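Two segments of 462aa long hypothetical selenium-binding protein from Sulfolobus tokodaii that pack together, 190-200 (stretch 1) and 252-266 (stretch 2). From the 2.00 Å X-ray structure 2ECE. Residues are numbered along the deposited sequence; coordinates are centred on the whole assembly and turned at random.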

ATOM      1  N   ALA A 190       2.061 -12.664  -7.485  1.00 20.23           N
ATOM      2  CA  ALA A 190       1.052 -11.693  -7.073  1.00 19.99           C
ATOM      3  C   ALA A 190       1.669 -10.697  -6.102  1.00 19.22           C
ATOM      4  O   ALA A 190       2.838 -10.830  -5.724  1.00 17.58           O
ATOM      5  CB  ALA A 190      -0.125 -12.414  -6.382  1.00 18.75           C
ATOM      6  N   TYR A 191       0.889  -9.678  -5.744  1.00 18.64           N
ATOM      7  CA  TYR A 191       1.317  -8.689  -4.748  1.00 18.64           C
ATOM      8  C   TYR A 191       0.165  -7.739  -4.418  1.00 17.53           C
ATOM      9  O   TYR A 191      -0.503  -7.885  -3.395  1.00 16.32           O
ATOM     10  CB  TYR A 191       2.476  -7.855  -5.271  1.00 16.59           C
ATOM     11  CG  TYR A 191       2.980  -6.838  -4.267  1.00 16.85           C
ATOM     12  CD1 TYR A 191       2.656  -5.479  -4.358  1.00 17.11           C
ATOM     13  CD2 TYR A 191       3.732  -7.260  -3.173  1.00 19.14           C
ATOM     14  CE1 TYR A 191       3.073  -4.570  -3.363  1.00 17.53           C
ATOM     15  CE2 TYR A 191       4.147  -6.374  -2.186  1.00 18.90           C
ATOM     16  CZ  TYR A 191       3.817  -5.036  -2.284  1.00 18.09           C
ATOM     17  OH  TYR A 191       4.238  -4.178  -1.300  1.00 18.04           O
ATOM     18  N   ASP A 192      -0.189  -6.910  -5.391  1.00 17.43           N
ATOM     19  CA  ASP A 192      -1.248  -5.923  -5.176  1.00 16.64           C
ATOM     20  C   ASP A 192      -2.295  -6.087  -6.263  1.00 16.71           C
ATOM     21  O   ASP A 192      -2.119  -6.868  -7.196  1.00 17.09           O
ATOM     22  CB  ASP A 192      -0.677  -4.486  -5.191  1.00 15.90           C
ATOM     23  CG  ASP A 192      -1.717  -3.440  -4.805  1.00 16.27           C
ATOM     24  OD1 ASP A 192      -2.499  -3.695  -3.861  1.00 15.07           O
ATOM     25  OD2 ASP A 192      -1.742  -2.358  -5.433  1.00 16.63           O
ATOM     26  N   PHE A 193      -3.397  -5.365  -6.131  1.00 17.12           N
ATOM     27  CA  PHE A 193      -4.463  -5.421  -7.116  1.00 15.31           C
ATOM     28  C   PHE A 193      -5.430  -4.292  -6.852  1.00 15.22           C
ATOM     29  O   PHE A 193      -5.476  -3.747  -5.756  1.00 16.78           O
ATOM     30  CB  PHE A 193      -5.250  -6.739  -7.018  1.00 15.45           C
ATOM     31  CG  PHE A 193      -6.229  -6.789  -5.855  1.00 17.19           C
ATOM     32  CD1 PHE A 193      -5.795  -7.094  -4.564  1.00 14.62           C
ATOM     33  CD2 PHE A 193      -7.581  -6.510  -6.052  1.00 15.66           C
ATOM     34  CE1 PHE A 193      -6.695  -7.120  -3.485  1.00 16.33           C
ATOM     35  CE2 PHE A 193      -8.490  -6.533  -4.980  1.00 16.92           C
ATOM     36  CZ  PHE A 193      -8.044  -6.838  -3.695  1.00 14.95           C
ATOM     37  N   TRP A 194      -6.180  -3.927  -7.878  1.00 16.13           N
ATOM     38  CA  TRP A 194      -7.232  -2.941  -7.739  1.00 16.05           C
ATOM     39  C   TRP A 194      -8.135  -3.057  -8.954  1.00 16.69           C
ATOM     40  O   TRP A 194      -8.053  -4.039  -9.693  1.00 16.82           O
ATOM     41  CB  TRP A 194      -6.719  -1.504  -7.549  1.00 16.07           C
ATOM     42  CG  TRP A 194      -7.687  -0.757  -6.652  1.00 16.41           C
ATOM     43  CD1 TRP A 194      -8.967  -1.142  -6.357  1.00 17.82           C
ATOM     44  CD2 TRP A 194      -7.464   0.468  -5.928  1.00 17.40           C
ATOM     45  NE1 TRP A 194      -9.552  -0.245  -5.498  1.00 17.77           N
ATOM     46  CE2 TRP A 194      -8.658   0.752  -5.216  1.00 17.75           C
ATOM     47  CE3 TRP A 194      -6.379   1.349  -5.806  1.00 19.11           C
ATOM     48  CZ2 TRP A 194      -8.799   1.881  -4.399  1.00 20.22           C
ATOM     49  CZ3 TRP A 194      -6.523   2.482  -4.987  1.00 20.96           C
ATOM     50  CH2 TRP A 194      -7.725   2.731  -4.297  1.00 18.74           C
ATOM     51  N   TRP A 195      -8.990  -2.073  -9.184  1.00 16.48           N
ATOM     52  CA  TRP A 195      -9.918  -2.204 -10.285  1.00 15.40           C
ATOM     53  C   TRP A 195     -10.532  -0.892 -10.753  1.00 17.61           C
ATOM     54  O   TRP A 195     -10.315   0.170 -10.167  1.00 18.04           O
ATOM     55  CB  TRP A 195     -11.048  -3.152  -9.834  1.00 15.56           C
ATOM     56  CG  TRP A 195     -11.607  -2.805  -8.433  1.00 15.64           C
ATOM     57  CD1 TRP A 195     -11.943  -1.563  -7.973  1.00 17.62           C
ATOM     58  CD2 TRP A 195     -11.884  -3.716  -7.341  1.00 17.86           C
ATOM     59  NE1 TRP A 195     -12.405  -1.635  -6.678  1.00 17.27           N
ATOM     60  CE2 TRP A 195     -12.380  -2.940  -6.264  1.00 16.98           C
ATOM     61  CE3 TRP A 195     -11.762  -5.103  -7.170  1.00 16.88           C
ATOM     62  CZ2 TRP A 195     -12.753  -3.506  -5.032  1.00 18.28           C
ATOM     63  CZ3 TRP A 195     -12.136  -5.671  -5.934  1.00 18.37           C
ATOM     64  CH2 TRP A 195     -12.624  -4.866  -4.886  1.00 16.49           C
ATOM     65  N   ASN A 196     -11.287  -0.996 -11.837  1.00 17.54           N
ATOM     66  CA  ASN A 196     -12.063   0.100 -12.383  1.00 18.32           C
ATOM     67  C   ASN A 196     -13.394  -0.637 -12.409  1.00 17.38           C
ATOM     68  O   ASN A 196     -13.640  -1.463 -13.291  1.00 17.86           O
ATOM     69  CB  ASN A 196     -11.647   0.464 -13.806  1.00 18.65           C
ATOM     70  CG  ASN A 196     -12.504   1.580 -14.379  1.00 19.33           C
ATOM     71  OD1 ASN A 196     -13.730   1.473 -14.408  1.00 17.02           O
ATOM     72  ND2 ASN A 196     -11.867   2.657 -14.828  1.00 20.17           N
ATOM     73  N   LEU A 197     -14.238  -0.360 -11.426  1.00 18.41           N
ATOM     74  CA  LEU A 197     -15.508  -1.062 -11.301  1.00 18.82           C
ATOM     75  C   LEU A 197     -16.509  -0.963 -12.447  1.00 18.44           C
ATOM     76  O   LEU A 197     -17.002  -1.980 -12.917  1.00 19.49           O
ATOM     77  CB  LEU A 197     -16.177  -0.681  -9.971  1.00 18.72           C
ATOM     78  CG  LEU A 197     -15.377  -1.137  -8.737  1.00 18.60           C
ATOM     79  CD1 LEU A 197     -15.969  -0.537  -7.470  1.00 19.43           C
ATOM     80  CD2 LEU A 197     -15.375  -2.653  -8.660  1.00 18.04           C
ATOM     81  N   PRO A 198     -16.812   0.252 -12.928  1.00 19.16           N
ATOM     82  CA  PRO A 198     -17.786   0.331 -14.025  1.00 18.70           C
ATOM     83  C   PRO A 198     -17.338  -0.361 -15.312  1.00 20.48           C
ATOM     84  O   PRO A 198     -18.161  -0.884 -16.068  1.00 20.90           O
ATOM     85  CB  PRO A 198     -17.983   1.838 -14.203  1.00 19.39           C
ATOM     86  CG  PRO A 198     -17.686   2.382 -12.817  1.00 20.64           C
ATOM     87  CD  PRO A 198     -16.451   1.594 -12.450  1.00 18.28           C
ATOM     88  N   ASN A 199     -16.034  -0.364 -15.557  1.00 20.05           N
ATOM     89  CA  ASN A 199     -15.491  -0.997 -16.750  1.00 22.46           C
ATOM     90  C   ASN A 199     -15.202  -2.474 -16.518  1.00 22.30           C
ATOM     91  O   ASN A 199     -14.752  -3.187 -17.416  1.00 21.88           O
ATOM     92  CB  ASN A 199     -14.235  -0.255 -17.186  1.00 24.44           C
ATOM     93  CG  ASN A 199     -14.558   1.082 -17.803  1.00 28.45           C
ATOM     94  OD1 ASN A 199     -14.932   1.155 -18.973  1.00 31.35           O
ATOM     95  ND2 ASN A 199     -14.451   2.147 -17.015  1.00 30.62           N
ATOM     96  N   GLU A 200     -15.469  -2.916 -15.298  1.00 21.61           N
ATOM     97  CA  GLU A 200     -15.285  -4.303 -14.907  1.00 22.01           C
ATOM     98  C   GLU A 200     -13.934  -4.939 -15.188  1.00 21.76           C
ATOM     99  O   GLU A 200     -13.870  -6.054 -15.696  1.00 22.22           O
ATOM    100  CB  GLU A 200     -16.373  -5.157 -15.550  1.00 24.11           C
ATOM    101  CG  GLU A 200     -17.761  -4.595 -15.334  1.00 27.11           C
ATOM    102  CD  GLU A 200     -18.846  -5.587 -15.670  1.00 31.20           C
ATOM    103  OE1 GLU A 200     -18.585  -6.485 -16.491  1.00 30.26           O
ATOM    104  OE2 GLU A 200     -19.962  -5.462 -15.119  1.00 31.36           O
ATOM    105  N   MET A 252      10.020  -6.451  -9.566  1.00 22.84           N
ATOM    106  CA  MET A 252       9.120  -6.043  -8.508  1.00 21.71           C
ATOM    107  C   MET A 252       8.095  -5.027  -9.029  1.00 21.28           C
ATOM    108  O   MET A 252       8.267  -3.812  -8.885  1.00 20.36           O
ATOM    109  CB  MET A 252       9.913  -5.444  -7.344  1.00 22.40           C
ATOM    110  CG  MET A 252      10.911  -6.413  -6.699  1.00 22.92           C
ATOM    111  SD  MET A 252      11.659  -5.796  -5.177  1.00 23.51           S
ATOM    112  CE  MET A 252      13.274  -6.636  -5.189  1.00 23.56           C
ATOM    113  N   ALA A 253       6.966  -5.550  -9.504  1.00 20.13           N
ATOM    114  CA  ALA A 253       5.870  -4.733 -10.007  1.00 18.88           C
ATOM    115  C   ALA A 253       4.958  -4.673  -8.774  1.00 18.98           C
ATOM    116  O   ALA A 253       4.170  -5.607  -8.564  1.00 18.88           O
ATOM    117  CB  ALA A 253       5.178  -5.447 -11.177  1.00 18.85           C
ATOM    118  N   LEU A 254       5.022  -3.597  -7.990  1.00 18.67           N
ATOM    119  CA  LEU A 254       4.260  -3.508  -6.775  1.00 17.89           C
ATOM    120  C   LEU A 254       2.854  -2.851  -6.910  1.00 18.41           C
ATOM    121  O   LEU A 254       1.870  -3.530  -7.235  1.00 18.04           O
ATOM    122  CB  LEU A 254       5.171  -2.787  -5.668  1.00 16.45           C
ATOM    123  CG  LEU A 254       6.451  -3.636  -5.424  1.00 17.76           C
ATOM    124  CD1 LEU A 254       7.041  -3.144  -4.132  1.00 13.71           C
ATOM    125  CD2 LEU A 254       6.190  -5.154  -5.318  1.00 15.30           C
ATOM    126  N   GLU A 255       2.767  -1.659  -6.274  1.00 18.49           N
ATOM    127  CA  GLU A 255       1.538  -0.889  -6.107  1.00 18.69           C
ATOM    128  C   GLU A 255       0.789  -0.400  -7.306  1.00 19.53           C
ATOM    129  O   GLU A 255       1.330   0.346  -8.146  1.00 19.26           O
ATOM    130  CB  GLU A 255       1.792   0.308  -5.149  1.00 18.04           C
ATOM    131  CG  GLU A 255       2.357  -0.024  -3.763  1.00 19.53           C
ATOM    132  CD  GLU A 255       1.413  -0.831  -2.878  1.00 20.49           C
ATOM    133  OE1 GLU A 255       0.186  -0.652  -2.992  1.00 21.67           O
ATOM    134  OE2 GLU A 255       1.899  -1.632  -2.050  1.00 20.41           O
ATOM    135  N   LEU A 256      -0.485  -0.782  -7.359  1.00 17.04           N
ATOM    136  CA  LEU A 256      -1.350  -0.458  -8.502  1.00 16.84           C
ATOM    137  C   LEU A 256      -2.294   0.666  -8.172  1.00 16.68           C
ATOM    138  O   LEU A 256      -3.054   0.565  -7.207  1.00 17.02           O
ATOM    139  CB  LEU A 256      -2.169  -1.692  -8.936  1.00 16.09           C
ATOM    140  CG  LEU A 256      -1.431  -2.726  -9.783  1.00 15.53           C
ATOM    141  CD1 LEU A 256      -2.157  -4.058  -9.753  1.00 15.92           C
ATOM    142  CD2 LEU A 256      -1.309  -2.196 -11.204  1.00 14.77           C
ATOM    143  N   ARG A 257      -2.270   1.735  -8.960  1.00 16.02           N
ATOM    144  CA  ARG A 257      -3.133   2.865  -8.662  1.00 16.48           C
ATOM    145  C   ARG A 257      -3.916   3.393  -9.858  1.00 17.61           C
ATOM    146  O   ARG A 257      -3.415   4.203 -10.636  1.00 16.13           O
ATOM    147  CB  ARG A 257      -2.311   4.010  -8.058  1.00 17.64           C
ATOM    148  CG  ARG A 257      -1.605   3.670  -6.742  1.00 18.63           C
ATOM    149  CD  ARG A 257      -2.583   3.507  -5.566  1.00 17.90           C
ATOM    150  NE  ARG A 257      -1.868   3.321  -4.298  1.00 16.84           N
ATOM    151  CZ  ARG A 257      -1.372   2.164  -3.870  1.00 17.64           C
ATOM    152  NH1 ARG A 257      -1.517   1.061  -4.592  1.00 18.02           N
ATOM    153  NH2 ARG A 257      -0.699   2.116  -2.729  1.00 18.60           N
ATOM    154  N   PRO A 258      -5.152   2.907 -10.036  1.00 17.80           N
ATOM    155  CA  PRO A 258      -6.000   3.358 -11.146  1.00 17.82           C
ATOM    156  C   PRO A 258      -6.322   4.831 -10.854  1.00 19.43           C
ATOM    157  O   PRO A 258      -6.285   5.243  -9.690  1.00 17.77           O
ATOM    158  CB  PRO A 258      -7.261   2.502 -10.992  1.00 17.61           C
ATOM    159  CG  PRO A 258      -6.773   1.262 -10.276  1.00 17.78           C
ATOM    160  CD  PRO A 258      -5.801   1.826  -9.270  1.00 16.86           C
ATOM    161  N   LEU A 259      -6.616   5.634 -11.876  1.00 18.95           N
ATOM    162  CA  LEU A 259      -6.994   7.010 -11.580  1.00 20.09           C
ATOM    163  C   LEU A 259      -8.341   6.865 -10.864  1.00 20.46           C
ATOM    164  O   LEU A 259      -9.061   5.880 -11.072  1.00 20.21           O
ATOM    165  CB  LEU A 259      -7.151   7.850 -12.854  1.00 21.20           C
ATOM    166  CG  LEU A 259      -5.859   8.258 -13.575  1.00 21.34           C
ATOM    167  CD1 LEU A 259      -6.165   9.404 -14.542  1.00 22.42           C
ATOM    168  CD2 LEU A 259      -4.811   8.700 -12.576  1.00 23.41           C
ATOM    169  N   HIS A 260      -8.676   7.825 -10.013  1.00 19.38           N
ATOM    170  CA  HIS A 260      -9.920   7.755  -9.256  1.00 20.90           C
ATOM    171  C   HIS A 260     -11.186   7.935 -10.099  1.00 21.31           C
ATOM    172  O   HIS A 260     -12.228   7.339  -9.804  1.00 20.77           O
ATOM    173  CB  HIS A 260      -9.865   8.773  -8.120  1.00 19.81           C
ATOM    174  CG  HIS A 260      -8.719   8.550  -7.177  1.00 19.25           C
ATOM    175  ND1 HIS A 260      -8.715   7.550  -6.226  1.00 20.40           N
ATOM    176  CD2 HIS A 260      -7.519   9.167  -7.075  1.00 18.80           C
ATOM    177  CE1 HIS A 260      -7.562   7.561  -5.581  1.00 18.39           C
ATOM    178  NE2 HIS A 260      -6.818   8.532  -6.078  1.00 21.49           N
ATOM    179  N   ASP A 261     -11.084   8.750 -11.144  1.00 22.05           N
ATOM    180  CA  ASP A 261     -12.202   9.015 -12.057  1.00 22.54           C
ATOM    181  C   ASP A 261     -12.425   7.726 -12.845  1.00 21.77           C
ATOM    182  O   ASP A 261     -11.594   7.357 -13.673  1.00 21.98           O
ATOM    183  CB  ASP A 261     -11.812  10.140 -13.017  1.00 25.75           C
ATOM    184  CG  ASP A 261     -12.952  10.567 -13.933  1.00 27.37           C
ATOM    185  OD1 ASP A 261     -13.903   9.787 -14.154  1.00 26.52           O
ATOM    186  OD2 ASP A 261     -12.878  11.700 -14.449  1.00 32.25           O
ATOM    187  N   PRO A 262     -13.555   7.036 -12.618  1.00 19.99           N
ATOM    188  CA  PRO A 262     -13.822   5.786 -13.335  1.00 20.60           C
ATOM    189  C   PRO A 262     -13.991   5.878 -14.850  1.00 20.14           C
ATOM    190  O   PRO A 262     -14.012   4.848 -15.532  1.00 20.45           O
ATOM    191  CB  PRO A 262     -15.074   5.256 -12.639  1.00 19.54           C
ATOM    192  CG  PRO A 262     -15.815   6.515 -12.322  1.00 19.95           C
ATOM    193  CD  PRO A 262     -14.708   7.410 -11.776  1.00 19.93           C
ATOM    194  N   THR A 263     -14.117   7.090 -15.383  1.00 21.44           N
ATOM    195  CA  THR A 263     -14.264   7.237 -16.831  1.00 22.56           C
ATOM    196  C   THR A 263     -12.893   7.133 -17.477  1.00 23.43           C
ATOM    197  O   THR A 263     -12.770   7.040 -18.700  1.00 23.44           O
ATOM    198  CB  THR A 263     -14.901   8.595 -17.224  1.00 21.34           C
ATOM    199  OG1 THR A 263     -14.049   9.672 -16.822  1.00 20.73           O
ATOM    200  CG2 THR A 263     -16.249   8.753 -16.568  1.00 22.42           C
ATOM    201  N   LYS A 264     -11.859   7.133 -16.644  1.00 25.34           N
ATOM    202  CA  LYS A 264     -10.486   7.041 -17.123  1.00 26.90           C
ATOM    203  C   LYS A 264      -9.973   5.614 -17.010  1.00 26.79           C
ATOM    204  O   LYS A 264      -9.896   5.057 -15.913  1.00 25.89           O
ATOM    205  CB  LYS A 264      -9.582   7.954 -16.297  1.00 29.78           C
ATOM    206  CG  LYS A 264     -10.006   9.415 -16.274  1.00 32.83           C
ATOM    207  CD  LYS A 264      -9.612  10.129 -17.554  1.00 36.84           C
ATOM    208  CE  LYS A 264      -9.840  11.634 -17.450  1.00 39.02           C
ATOM    209  NZ  LYS A 264     -11.285  12.000 -17.427  1.00 40.49           N
ATOM    210  N   LEU A 265      -9.598   5.015 -18.126  1.00 26.54           N
ATOM    211  CA  LEU A 265      -9.107   3.654 -18.047  1.00 27.56           C
ATOM    212  C   LEU A 265      -7.610   3.576 -18.047  1.00 25.90           C
ATOM    213  O   LEU A 265      -6.986   3.069 -18.981  1.00 26.90           O
ATOM    214  CB  LEU A 265      -9.682   2.799 -19.163  1.00 28.87           C
ATOM    215  CG  LEU A 265     -11.079   2.373 -18.730  1.00 33.90           C
ATOM    216  CD1 LEU A 265     -12.117   3.262 -19.390  1.00 34.67           C
ATOM    217  CD2 LEU A 265     -11.273   0.910 -19.075  1.00 34.87           C
ATOM    218  N   MET A 266      -7.046   4.078 -16.961  1.00 25.48           N
ATOM    219  CA  MET A 266      -5.618   4.094 -16.781  1.00 25.13           C
ATOM    220  C   MET A 266      -5.265   4.210 -15.309  1.00 22.48           C
ATOM    221  O   MET A 266      -6.122   4.436 -14.451  1.00 22.36           O
ATOM    222  CB  MET A 266      -5.009   5.265 -17.549  1.00 26.62           C
ATOM    223  CG  MET A 266      -5.621   6.614 -17.202  1.00 28.51           C
ATOM    224  SD  MET A 266      -4.776   7.961 -18.075  1.00 32.76           S
ATOM    225  CE  MET A 266      -5.348   7.655 -19.750  1.00 32.41           C
TER
HETATM  226  O   HOH W   1       4.420  -1.644  -1.442  1.00 26.31           O
HETATM  227  O   HOH W   2      -1.777  -1.904  -1.850  1.00 19.27           O
HETATM  228  O   HOH W   3      -8.633   2.563 -14.345  1.00 19.08           O

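Strands that run side by side need not exchange backbone hydrogen bonds to be firmly joined, provided that side chains supply the missing donors and acceptors. The pairing of residues 190–200 with 252–266 in this hypothetical selenium-binding protein illustrates the principle. Strand 193–196 and strand 252–258 run nearly parallel, with 14° between their directions and a closest approach of 6.5 Å, yet no backbone-to-backbone hydrogen bond crosses between the two stretches. Every direct hydrogen bond assigned across the contact has a side chain on the 190–200 side and a main-chain group on the other.

The first lies where Asp192 faces Glu255 and Leu256. The Asp192 side chain points toward the partner strand and takes the place of a main-chain carbonyl: Leu256 N donates to Asp192 OD2 at 2.8 Å, and the angle of 170° at the hydrogen is almost linear. The same oxygen carries charge that must be balanced, because Asp192 OD2 lies 3.5 Å from Glu255 OE1. Arg257 answers both acids. Its NH1 and NH2 each donate to Glu255 OE1 at 2.9 Å, and Arg257 NH1 also forms a longer salt bridge to Asp192 OD2, at 3.5 Å, with the carboxylate oxygen at the edge of the guanidinium. Arg257 NH1 further donates to Leu256 O at 3.1 Å, so the Leu256 carbonyl, like its amide, is satisfied by a side chain. Water 2 eases the crowding of the acids by donating to Glu255 OE1 at 2.6 Å and, weakly, to Asp192 OD1 at 2.8 Å.

A second water serves the other Glu255 oxygen. Tyr191 OH donates to water 1 at 2.5 Å, and that water donates to Glu255 OE2 at 2.6 Å, a relay that links phenol to carboxylate. The tyrosine ring is held by apolar contact as well: Leu254 CD2 sits 3.5 Å from the centroid of the Tyr191 ring, only 6° off its normal, in a CH-pi contact.

Further along, alternation along the strand turns Trp194 toward the partner and Phe193 and Trp195 away. Trp194 CE3 packs against Pro258 CD at 3.5 Å. A proline has no amide hydrogen to offer, and here its ring contributes apolar surface instead.

At the far end the contact passes to two type I turns, Leu197–Glu200 and Asp261–Lys264. Asn196 uses both ends of its amide. Its OD1 accepts from Asn199 N at 3.2 Å and from Asn199 ND2 at 2.8 Å, bracing the first turn, while Asn196 ND2 reaches across to Pro262 O at 3.1 Å and also donates to water 3 at 3.3 Å. The second turn is braced in a similar manner, with Asp261 OD1 accepting from Thr263 N at 3.0 Å and from Thr263 OG1 at 2.7 Å. Pro198 CG and Pro262 CB, 3.9 Å apart, add an apolar contact between the turns.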